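Local atomic coordinates of hypothetical protein PH1819 (Pyrococcus horikoshii, PDB entry 2EEN), a protein that is of unknown function but belongs to the CYTH family, whose characterised members, including class IV adenylate cyclases and thiamine triphosphatases, commonly act on triphosphate-bearing substrates. Residues 16-21 with 122-127; 24-29 with 59-64; 69-72 with 76-79. All coordinates share one frame; numbering follows the deposited sequence.

Contact 1. Residues 16-21 with 122-127; sequences EKVRET and ITLDEV
Val18 and Leu124 reach toward each other tip to tip, packing helix 12-19 on strand 120-127 of the antiparallel CYTH sheet, a plain case of helix-on-sheet packing. Val18 CG2 lies 3.8 Å from Leu124 CD2, the closest approach of the pair. The other branch, Val18 CG1, lies near both leucine methyls and also approaches Ile122 CG2 at 4.1 Å. It gets there by standing anti to the backbone N (chi1 163°), which lets both valine methyls touch Leu124 while CG1 also reaches Ile122. At the margin, Leu124 CD1 sits over one face of the Arg19 guanidinium, displaced toward its rim.

Strand alternation sets up this surface: Ile122 and Leu124 point to the helix, while Thr123 between them points away. Helix 146-160 completes the apolar cluster, with Leu160 touching both Val18 and Ile122, and Ile134 of the neighbouring strand does the same. Arg19 is held from further out by a salt bridge from NE to Glu112, with a long ion pair to Glu16 besides. Where the helix ends, Thr21 OG1 donates to Lys17 O at 2.6 Å, tilted 34° from the carbonyl plane.

Contact 2. Residues 24-29 with 59-64; sequences FMRKEI and HNEVFL
Glu61 and Arg26 face each other across strand 48-56, which lies between their two strands in the CYTH sheet, and illustrate how charges communicate over an intervening strand. Segment 59-64 enters with Asn60, whose OD1 accepts a hydrogen bond from Arg55 on that middle strand. At Glu61 the chain, extended beyond CG, carries OE1 to 4.0 Å from Arg26 NH2, a long salt bridge. The two side chains cross at about a right angle, with guanidinium and carboxylate planes 84° apart, and OE1 approaches obliquely.

Arg26 is gripped much more closely within its own strand. Its NE and NH2 both donate to Glu28 OE2, at 2.7 and 2.8 Å, side-on and in the guanidinium plane; NE uses the anti lone pair of that oxygen. Lys113 also bridges to Glu28 OE2, Phe56 makes a cation-pi contact with Arg26, and Met25 and Arg26 form a classic beta bulge opposite Lys113. An alanine in place of Arg26 is likely to leave Glu61 without this cationic partner and Glu28 without two of its donors.

Farther along, Phe63 turns its ring edge to Glu61 OE1, which lies in the ring plane, and Leu64 packs on Leu95 of the second subunit. With Glu28 taking the short bonds, Glu61 probably feels Arg26 mainly through longer-range electrostatics, so that Arg26 joins Glu28 tightly and Glu61 loosely in one salt-bridge network linking strands 23-36 and 59-70 over strand 48-56.

Contact 3. Residues 69-72 with 76-79; sequences PKID and KTRL
Pro69 O and Arg78 CB, 3.5 Å apart, meet near the turn of the beta hairpin formed by strands 59-70 and 78-85, where the regular ladder gives way to looser pairing and water. Water 1 spans the gap here: it donates to Pro69 O at 2.7 Å and accepts from Leu79 N, replacing a direct backbone bond.

Lys70 comes next, and its side chain crosses that of Arg78 obliquely. Lys70 CG rests over one guanidinium face, 3.8 Å from Arg78 CZ and displaced toward the rim, while bends at chi3 and chi4 (-65° and -59°) curl the rest of the lysine round. Both cationic ends are bound by Asp46, one to each carboxylate oxygen, so that the carboxylate probably offsets their proximity. Arg78 NE is further tied to Gly68 O, which steadies the flat group beneath the lysine. Lys70 CA also makes a CA-H...O contact with Thr77 O.

At Ile71 the direct link forms: its N donates to Thr77 O at 3.2 Å, nearly straight at 164°. Ile71 CG1 lies beside the same oxygen, and the side chain extends to Ile146 of helix 146-160.

Asp72 closes the segment. Its CB faces Thr77 CB at 4.5 Å, and Ser75 OG engages both Asp72 OD2 and Thr77 OG1 in the turn. Finally, water 2 accepts from Asp72 N at 2.8 Å and donates to Thr77 O at 2.6 Å.

Overall arrangement
From the N terminus, the chain runs through helix 12-19 straight into strand 23-36, which opens contact 2 directly after the first segment of contact 1. Contact 2 closes about 30 residues later on strand 59-70, bracketing strand 48-56. The same strand then runs on to contact 3, where a short turn closes the hairpin to strand 78-85. Contacts 2 and 3 are thus in series, on opposite sides of the chain's centre, their centres about 23 Å apart. Contact 1 closes only at strand 120-127, and both others nest inside its loop without crossing it. Together they bind an outer helix, the middle strands and the edge hairpin to one antiparallel sheet.

Contact 1. Residues 16-21 with 122-127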
loop_
_atom_site.group_PDB
_atom_site.type_symbol
_atom_site.label_atom_id
_atom_site.label_comp_id
_atom_site.label_asym_id
_atom_site.label_seq_id
_atom_site.Cartn_x
_atom_site.Cartn_y
_atom_site.Cartn_z
ATOM N N GLU A 16 -32.108 -1.047 18.446
ATOM C CA GLU A 16 -32.994 0.025 18.882
ATOM C C GLU A 16 -32.528 0.689 20.165
ATOM O O GLU A 16 -32.619 1.910 20.301
ATOM C CB GLU A 16 -34.417 -0.494 19.085
ATOM C CG GLU A 16 -35.431 0.138 18.149
ATOM C CD GLU A 16 -35.414 1.657 18.199
ATOM O OE1 GLU A 16 -35.638 2.229 19.287
ATOM O OE2 GLU A 16 -35.179 2.282 17.143
ATOM N N LYS A 17 -32.038 -0.115 21.105
ATOM C CA LYS A 17 -31.574 0.410 22.381
ATOM C C LYS A 17 -30.410 1.364 22.150
ATOM O O LYS A 17 -30.309 2.408 22.791
ATOM C CB LYS A 17 -31.163 -0.736 23.312
ATOM C CG LYS A 17 -30.913 -0.298 24.750
ATOM C CD LYS A 17 -30.817 -1.449 25.738
ATOM C CE LYS A 17 -30.707 -0.947 27.170
ATOM N NZ LYS A 17 -30.468 -2.100 28.080
ATOM N N VAL A 18 -29.539 1.020 21.212
ATOM C CA VAL A 18 -28.416 1.889 20.913
ATOM C C VAL A 18 -28.910 3.203 20.323
ATOM O O VAL A 18 -28.423 4.277 20.682
ATOM C CB VAL A 18 -27.450 1.219 19.920
ATOM C CG1 VAL A 18 -26.528 2.253 19.304
ATOM C CG2 VAL A 18 -26.642 0.154 20.643
ATOM N N ARG A 19 -29.883 3.122 19.421
ATOM C CA ARG A 19 -30.412 4.321 18.781
ATOM C C ARG A 19 -31.078 5.257 19.782
ATOM O O ARG A 19 -31.099 6.476 19.585
ATOM C CB ARG A 19 -31.409 3.947 17.683
ATOM C CG ARG A 19 -30.823 3.098 16.568
ATOM C CD ARG A 19 -31.762 3.040 15.374
ATOM N NE ARG A 19 -31.289 2.119 14.346
ATOM C CZ ARG A 19 -31.670 0.850 14.245
ATOM N NH1 ARG A 19 -32.539 0.342 15.112
ATOM N NH2 ARG A 19 -31.179 0.088 13.281
ATOM N N GLU A 20 -31.610 4.683 20.856
ATOM C CA GLU A 20 -32.282 5.457 21.897
ATOM C C GLU A 20 -31.370 5.765 23.087
ATOM O O GLU A 20 -31.810 6.339 24.083
ATOM C CB GLU A 20 -33.520 4.696 22.383
ATOM C CG GLU A 20 -34.596 4.503 21.319
ATOM C CD GLU A 20 -35.387 5.770 21.040
ATOM O OE1 GLU A 20 -34.761 6.827 20.809
ATOM O OE2 GLU A 20 -36.636 5.710 21.045
ATOM N N THR A 21 -30.097 5.395 22.989
ATOM C CA THR A 21 -29.168 5.640 24.088
ATOM C C THR A 21 -27.999 6.528 23.692
ATOM O O THR A 21 -27.484 7.297 24.506
ATOM C CB THR A 21 -28.569 4.324 24.621
ATOM O OG1 THR A 21 -29.619 3.468 25.084
ATOM C CG2 THR A 21 -27.601 4.605 25.761
ATOM N N ILE A 122 -19.602 2.918 19.074
ATOM C CA ILE A 122 -20.326 1.666 18.895
ATOM C C ILE A 122 -20.833 1.612 17.465
ATOM O O ILE A 122 -21.254 2.623 16.912
ATOM C CB ILE A 122 -21.539 1.580 19.844
ATOM C CG1 ILE A 122 -21.107 0.960 21.167
ATOM C CG2 ILE A 122 -22.673 0.766 19.203
ATOM C CD1 ILE A 122 -22.183 1.013 22.218
ATOM N N THR A 123 -20.792 0.435 16.855
ATOM C CA THR A 123 -21.312 0.322 15.507
ATOM C C THR A 123 -22.339 -0.786 15.431
ATOM O O THR A 123 -22.176 -1.843 16.042
ATOM C CB THR A 123 -20.194 0.051 14.482
ATOM O OG1 THR A 123 -19.538 -1.189 14.787
ATOM C CG2 THR A 123 -19.181 1.176 14.517
ATOM N N LEU A 124 -23.421 -0.520 14.712
ATOM C CA LEU A 124 -24.461 -1.518 14.522
ATOM C C LEU A 124 -24.186 -2.028 13.120
ATOM O O LEU A 124 -24.307 -1.284 12.149
ATOM C CB LEU A 124 -25.848 -0.887 14.592
ATOM C CG LEU A 124 -26.155 -0.114 15.873
ATOM C CD1 LEU A 124 -27.617 0.298 15.845
ATOM C CD2 LEU A 124 -25.845 -0.973 17.099
ATOM N N ASP A 125 -23.794 -3.295 13.027
ATOM C CA ASP A 125 -23.454 -3.891 11.741
ATOM C C ASP A 125 -24.482 -4.875 11.211
ATOM O O ASP A 125 -24.942 -5.747 11.933
ATOM C CB ASP A 125 -22.120 -4.637 11.836
ATOM C CG ASP A 125 -20.960 -3.744 12.212
ATOM O OD1 ASP A 125 -21.097 -2.500 12.167
ATOM O OD2 ASP A 125 -19.894 -4.302 12.544
ATOM N N GLU A 126 -24.839 -4.721 9.940
ATOM C CA GLU A 126 -25.756 -5.646 9.275
ATOM C C GLU A 126 -24.854 -6.237 8.205
ATOM O O GLU A 126 -24.614 -5.612 7.178
ATOM C CB GLU A 126 -26.919 -4.901 8.620
ATOM C CG GLU A 126 -27.919 -5.815 7.941
ATOM C CD GLU A 126 -28.694 -6.668 8.929
ATOM O OE1 GLU A 126 -29.471 -6.095 9.722
ATOM O OE2 GLU A 126 -28.529 -7.907 8.917
ATOM N N VAL A 127 -24.349 -7.439 8.460
ATOM C CA VAL A 127 -23.409 -8.091 7.555
ATOM C C VAL A 127 -24.087 -9.079 6.627
ATOM O O VAL A 127 -24.764 -10.000 7.079
ATOM C CB VAL A 127 -22.329 -8.822 8.373
ATOM C CG1 VAL A 127 -21.262 -9.407 7.467
ATOM C CG2 VAL A 127 -21.716 -7.845 9.380
#

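Contact 2. Residues 24-29 with 59-64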
loop_
_atom_site.group_PDB
_atom_site.type_symbol
_atom_site.label_atom_id
_atom_site.label_comp_id
_atom_site.label_asym_id
_atom_site.label_seq_id
_atom_site.Cartn_x
_atom_site.Cartn_y
_atom_site.Cartn_z
ATOM N N PHE A 24 -26.247 9.450 17.292
ATOM C CA PHE A 24 -25.978 8.843 15.996
ATOM C C PHE A 24 -24.944 9.714 15.307
ATOM O O PHE A 24 -25.054 10.941 15.301
ATOM C CB PHE A 24 -27.260 8.787 15.152
ATOM C CG PHE A 24 -27.036 8.357 13.725
ATOM C CD1 PHE A 24 -26.536 7.090 13.428
ATOM C CD2 PHE A 24 -27.333 9.219 12.674
ATOM C CE1 PHE A 24 -26.338 6.689 12.109
ATOM C CE2 PHE A 24 -27.139 8.826 11.349
ATOM C CZ PHE A 24 -26.640 7.558 11.067
ATOM N N MET A 25 -23.926 9.080 14.745
ATOM C CA MET A 25 -22.883 9.801 14.045
ATOM C C MET A 25 -23.175 9.720 12.555
ATOM O O MET A 25 -23.522 10.724 11.933
ATOM C CB MET A 25 -21.526 9.193 14.385
ATOM C CG MET A 25 -21.236 9.270 15.873
ATOM S SD MET A 25 -19.693 8.481 16.357
ATOM C CE MET A 25 -18.504 9.641 15.680
ATOM N N ARG A 26 -23.065 8.525 11.984
ATOM C CA ARG A 26 -23.363 8.360 10.568
ATOM C C ARG A 26 -23.465 6.888 10.199
ATOM O O ARG A 26 -23.027 6.017 10.950
ATOM C CB ARG A 26 -22.283 9.031 9.714
ATOM C CG ARG A 26 -20.964 8.285 9.666
ATOM C CD ARG A 26 -19.938 9.079 8.874
ATOM N NE ARG A 26 -18.700 8.332 8.677
ATOM C CZ ARG A 26 -17.570 8.867 8.231
ATOM N NH1 ARG A 26 -17.520 10.160 7.938
ATOM N NH2 ARG A 26 -16.496 8.109 8.070
ATOM N N LYS A 27 -24.064 6.622 9.044
ATOM C CA LYS A 27 -24.212 5.259 8.555
ATOM C C LYS A 27 -23.262 5.078 7.389
ATOM O O LYS A 27 -23.116 5.965 6.548
ATOM C CB LYS A 27 -25.643 5.001 8.093
ATOM C CG LYS A 27 -25.861 3.598 7.541
ATOM C CD LYS A 27 -27.330 3.343 7.252
ATOM C CE LYS A 27 -27.564 1.924 6.763
ATOM N NZ LYS A 27 -29.010 1.697 6.468
ATOM N N GLU A 28 -22.622 3.918 7.330
ATOM C CA GLU A 28 -21.676 3.648 6.261
ATOM C C GLU A 28 -21.950 2.289 5.641
ATOM O O GLU A 28 -22.474 1.388 6.289
ATOM C CB GLU A 28 -20.236 3.647 6.802
ATOM C CG GLU A 28 -19.852 4.868 7.648
ATOM C CD GLU A 28 -18.454 4.756 8.249
ATOM O OE1 GLU A 28 -17.932 3.624 8.361
ATOM O OE2 GLU A 28 -17.876 5.796 8.631
ATOM N N ILE A 29 -21.635 2.167 4.359
ATOM C CA ILE A 29 -21.745 0.888 3.682
ATOM C C ILE A 29 -20.285 0.486 3.518
ATOM O O ILE A 29 -19.453 1.305 3.132
ATOM C CB ILE A 29 -22.395 1.013 2.296
ATOM C CG1 ILE A 29 -23.896 1.245 2.459
ATOM C CG2 ILE A 29 -22.138 -0.261 1.479
ATOM C CD1 ILE A 29 -24.609 1.605 1.164
ATOM N N HIS A 59 -20.323 10.102 -0.264
ATOM C CA HIS A 59 -18.872 9.990 -0.306
ATOM C C HIS A 59 -18.418 8.537 -0.383
ATOM O O HIS A 59 -19.152 7.622 -0.020
ATOM C CB HIS A 59 -18.256 10.616 0.946
ATOM C CG HIS A 59 -18.684 12.025 1.199
ATOM N ND1 HIS A 59 -18.438 13.052 0.312
ATOM C CD2 HIS A 59 -19.329 12.587 2.251
ATOM C CE1 HIS A 59 -18.911 14.181 0.807
ATOM N NE2 HIS A 59 -19.456 13.927 1.982
ATOM N N ASN A 60 -17.191 8.344 -0.853
ATOM C CA ASN A 60 -16.586 7.024 -0.958
ATOM C C ASN A 60 -15.148 7.145 -0.464
ATOM O O ASN A 60 -14.391 7.978 -0.959
ATOM C CB ASN A 60 -16.567 6.536 -2.410
ATOM C CG ASN A 60 -17.950 6.239 -2.951
ATOM O OD1 ASN A 60 -18.626 5.316 -2.492
ATOM N ND2 ASN A 60 -18.379 7.020 -3.934
ATOM N N GLU A 61 -14.784 6.337 0.525
ATOM C CA GLU A 61 -13.419 6.337 1.045
ATOM C C GLU A 61 -12.914 4.915 0.892
ATOM O O GLU A 61 -13.683 3.964 1.015
ATOM C CB GLU A 61 -13.371 6.732 2.519
ATOM C CG GLU A 61 -13.800 8.160 2.819
ATOM C CD GLU A 61 -13.519 8.549 4.262
ATOM O OE1 GLU A 61 -13.790 7.731 5.167
ATOM O OE2 GLU A 61 -13.032 9.675 4.491
ATOM N N VAL A 62 -11.626 4.768 0.617
ATOM C CA VAL A 62 -11.052 3.448 0.430
ATOM C C VAL A 62 -9.817 3.322 1.292
ATOM O O VAL A 62 -9.013 4.240 1.361
ATOM C CB VAL A 62 -10.663 3.225 -1.035
ATOM C CG1 VAL A 62 -10.123 1.821 -1.221
ATOM C CG2 VAL A 62 -11.879 3.461 -1.928
ATOM N N PHE A 63 -9.671 2.181 1.955
ATOM C CA PHE A 63 -8.523 1.977 2.824
ATOM C C PHE A 63 -7.892 0.614 2.610
ATOM O O PHE A 63 -8.577 -0.353 2.284
ATOM C CB PHE A 63 -8.934 2.086 4.300
ATOM C CG PHE A 63 -9.594 3.387 4.657
ATOM C CD1 PHE A 63 -10.954 3.580 4.427
ATOM C CD2 PHE A 63 -8.853 4.425 5.202
ATOM C CE1 PHE A 63 -11.566 4.799 4.738
ATOM C CE2 PHE A 63 -9.451 5.646 5.516
ATOM C CZ PHE A 63 -10.814 5.831 5.283
ATOM N N LEU A 64 -6.576 0.560 2.776
ATOM C CA LEU A 64 -5.820 -0.681 2.682
ATOM C C LEU A 64 -5.372 -0.894 4.122
ATOM O O LEU A 64 -4.701 -0.039 4.705
ATOM C CB LEU A 64 -4.604 -0.519 1.768
ATOM C CG LEU A 64 -3.609 -1.682 1.775
ATOM C CD1 LEU A 64 -4.292 -2.970 1.333
ATOM C CD2 LEU A 64 -2.461 -1.364 0.833
#

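Contact 3. Residues 69-72 with 76-79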
loop_
_atom_site.group_PDB
_atom_site.type_symbol
_atom_site.label_atom_id
_atom_site.label_comp_id
_atom_site.label_asym_id
_atom_site.label_seq_id
_atom_site.Cartn_x
_atom_site.Cartn_y
_atom_site.Cartn_z
ATOM N N PRO A 69 -1.662 -10.325 14.421
ATOM C CA PRO A 69 -2.297 -11.356 15.245
ATOM C C PRO A 69 -2.991 -10.749 16.458
ATOM O O PRO A 69 -2.582 -9.692 16.953
ATOM C CB PRO A 69 -1.121 -12.238 15.670
ATOM C CG PRO A 69 -0.082 -12.000 14.609
ATOM C CD PRO A 69 -0.205 -10.518 14.363
ATOM N N LYS A 70 -4.046 -11.405 16.927
ATOM C CA LYS A 70 -4.741 -10.931 18.116
ATOM C C LYS A 70 -3.744 -11.065 19.258
ATOM O O LYS A 70 -3.023 -12.062 19.349
ATOM C CB LYS A 70 -5.984 -11.783 18.398
ATOM C CG LYS A 70 -7.128 -11.573 17.407
ATOM C CD LYS A 70 -8.363 -12.394 17.775
ATOM C CE LYS A 70 -8.096 -13.891 17.687
ATOM N NZ LYS A 70 -7.665 -14.301 16.320
ATOM N N ILE A 71 -3.685 -10.060 20.125
ATOM C CA ILE A 71 -2.752 -10.107 21.245
ATOM C C ILE A 71 -3.472 -10.243 22.578
ATOM O O ILE A 71 -2.836 -10.342 23.627
ATOM C CB ILE A 71 -1.876 -8.850 21.292
ATOM C CG1 ILE A 71 -2.754 -7.604 21.419
ATOM C CG2 ILE A 71 -1.009 -8.778 20.044
ATOM C CD1 ILE A 71 -1.967 -6.326 21.612
ATOM N N ASP A 72 -4.798 -10.268 22.526
ATOM C CA ASP A 72 -5.614 -10.371 23.732
ATOM C C ASP A 72 -6.605 -11.530 23.630
ATOM O O ASP A 72 -7.275 -11.700 22.612
ATOM C CB ASP A 72 -6.362 -9.050 23.946
ATOM C CG ASP A 72 -7.228 -9.062 25.185
ATOM O OD1 ASP A 72 -6.695 -9.325 26.285
ATOM O OD2 ASP A 72 -8.442 -8.801 25.059
ATOM N N LYS A 76 -10.727 -8.691 20.265
ATOM C CA LYS A 76 -10.197 -8.827 18.911
ATOM C C LYS A 76 -9.066 -7.821 18.655
ATOM O O LYS A 76 -8.677 -7.554 17.528
ATOM C CB LYS A 76 -11.342 -8.550 17.932
ATOM C CG LYS A 76 -12.531 -9.500 18.110
ATOM C CD LYS A 76 -13.744 -9.067 17.277
ATOM C CE LYS A 76 -13.388 -8.817 15.807
ATOM N NZ LYS A 76 -14.577 -8.368 15.090
ATOM N N THR A 77 -8.567 -7.222 19.756
ATOM C CA THR A 77 -7.526 -6.204 19.632
ATOM C C THR A 77 -6.284 -6.740 18.934
ATOM O O THR A 77 -5.774 -7.805 19.258
ATOM C CB THR A 77 -7.131 -5.733 21.030
ATOM O OG1 THR A 77 -8.275 -5.195 21.700
ATOM C CG2 THR A 77 -6.060 -4.647 20.923
ATOM N N ARG A 78 -5.798 -5.962 17.979
ATOM C CA ARG A 78 -4.618 -6.350 17.231
ATOM C C ARG A 78 -3.936 -5.124 16.663
ATOM O O ARG A 78 -4.533 -4.050 16.570
ATOM C CB ARG A 78 -5.020 -7.276 16.091
ATOM C CG ARG A 78 -5.964 -6.626 15.100
ATOM C CD ARG A 78 -6.955 -7.643 14.571
ATOM N NE ARG A 78 -6.269 -8.852 14.149
ATOM C CZ ARG A 78 -6.871 -10.015 13.935
ATOM N NH1 ARG A 78 -8.181 -10.125 14.100
ATOM N NH2 ARG A 78 -6.156 -11.072 13.571
ATOM N N LEU A 79 -2.678 -5.287 16.290
ATOM C CA LEU A 79 -1.931 -4.199 15.699
ATOM C C LEU A 79 -2.521 -3.980 14.312
ATOM O O LEU A 79 -2.931 -4.928 13.639
ATOM C CB LEU A 79 -0.452 -4.577 15.608
ATOM C CG LEU A 79 0.488 -3.726 14.753
ATOM C CD1 LEU A 79 1.917 -3.962 15.208
ATOM C CD2 LEU A 79 0.324 -4.080 13.279
HETATM O O HOH W 1 -1.071 -7.539 16.188
HETATM O O HOH W 2 -6.837 -9.724 20.697
#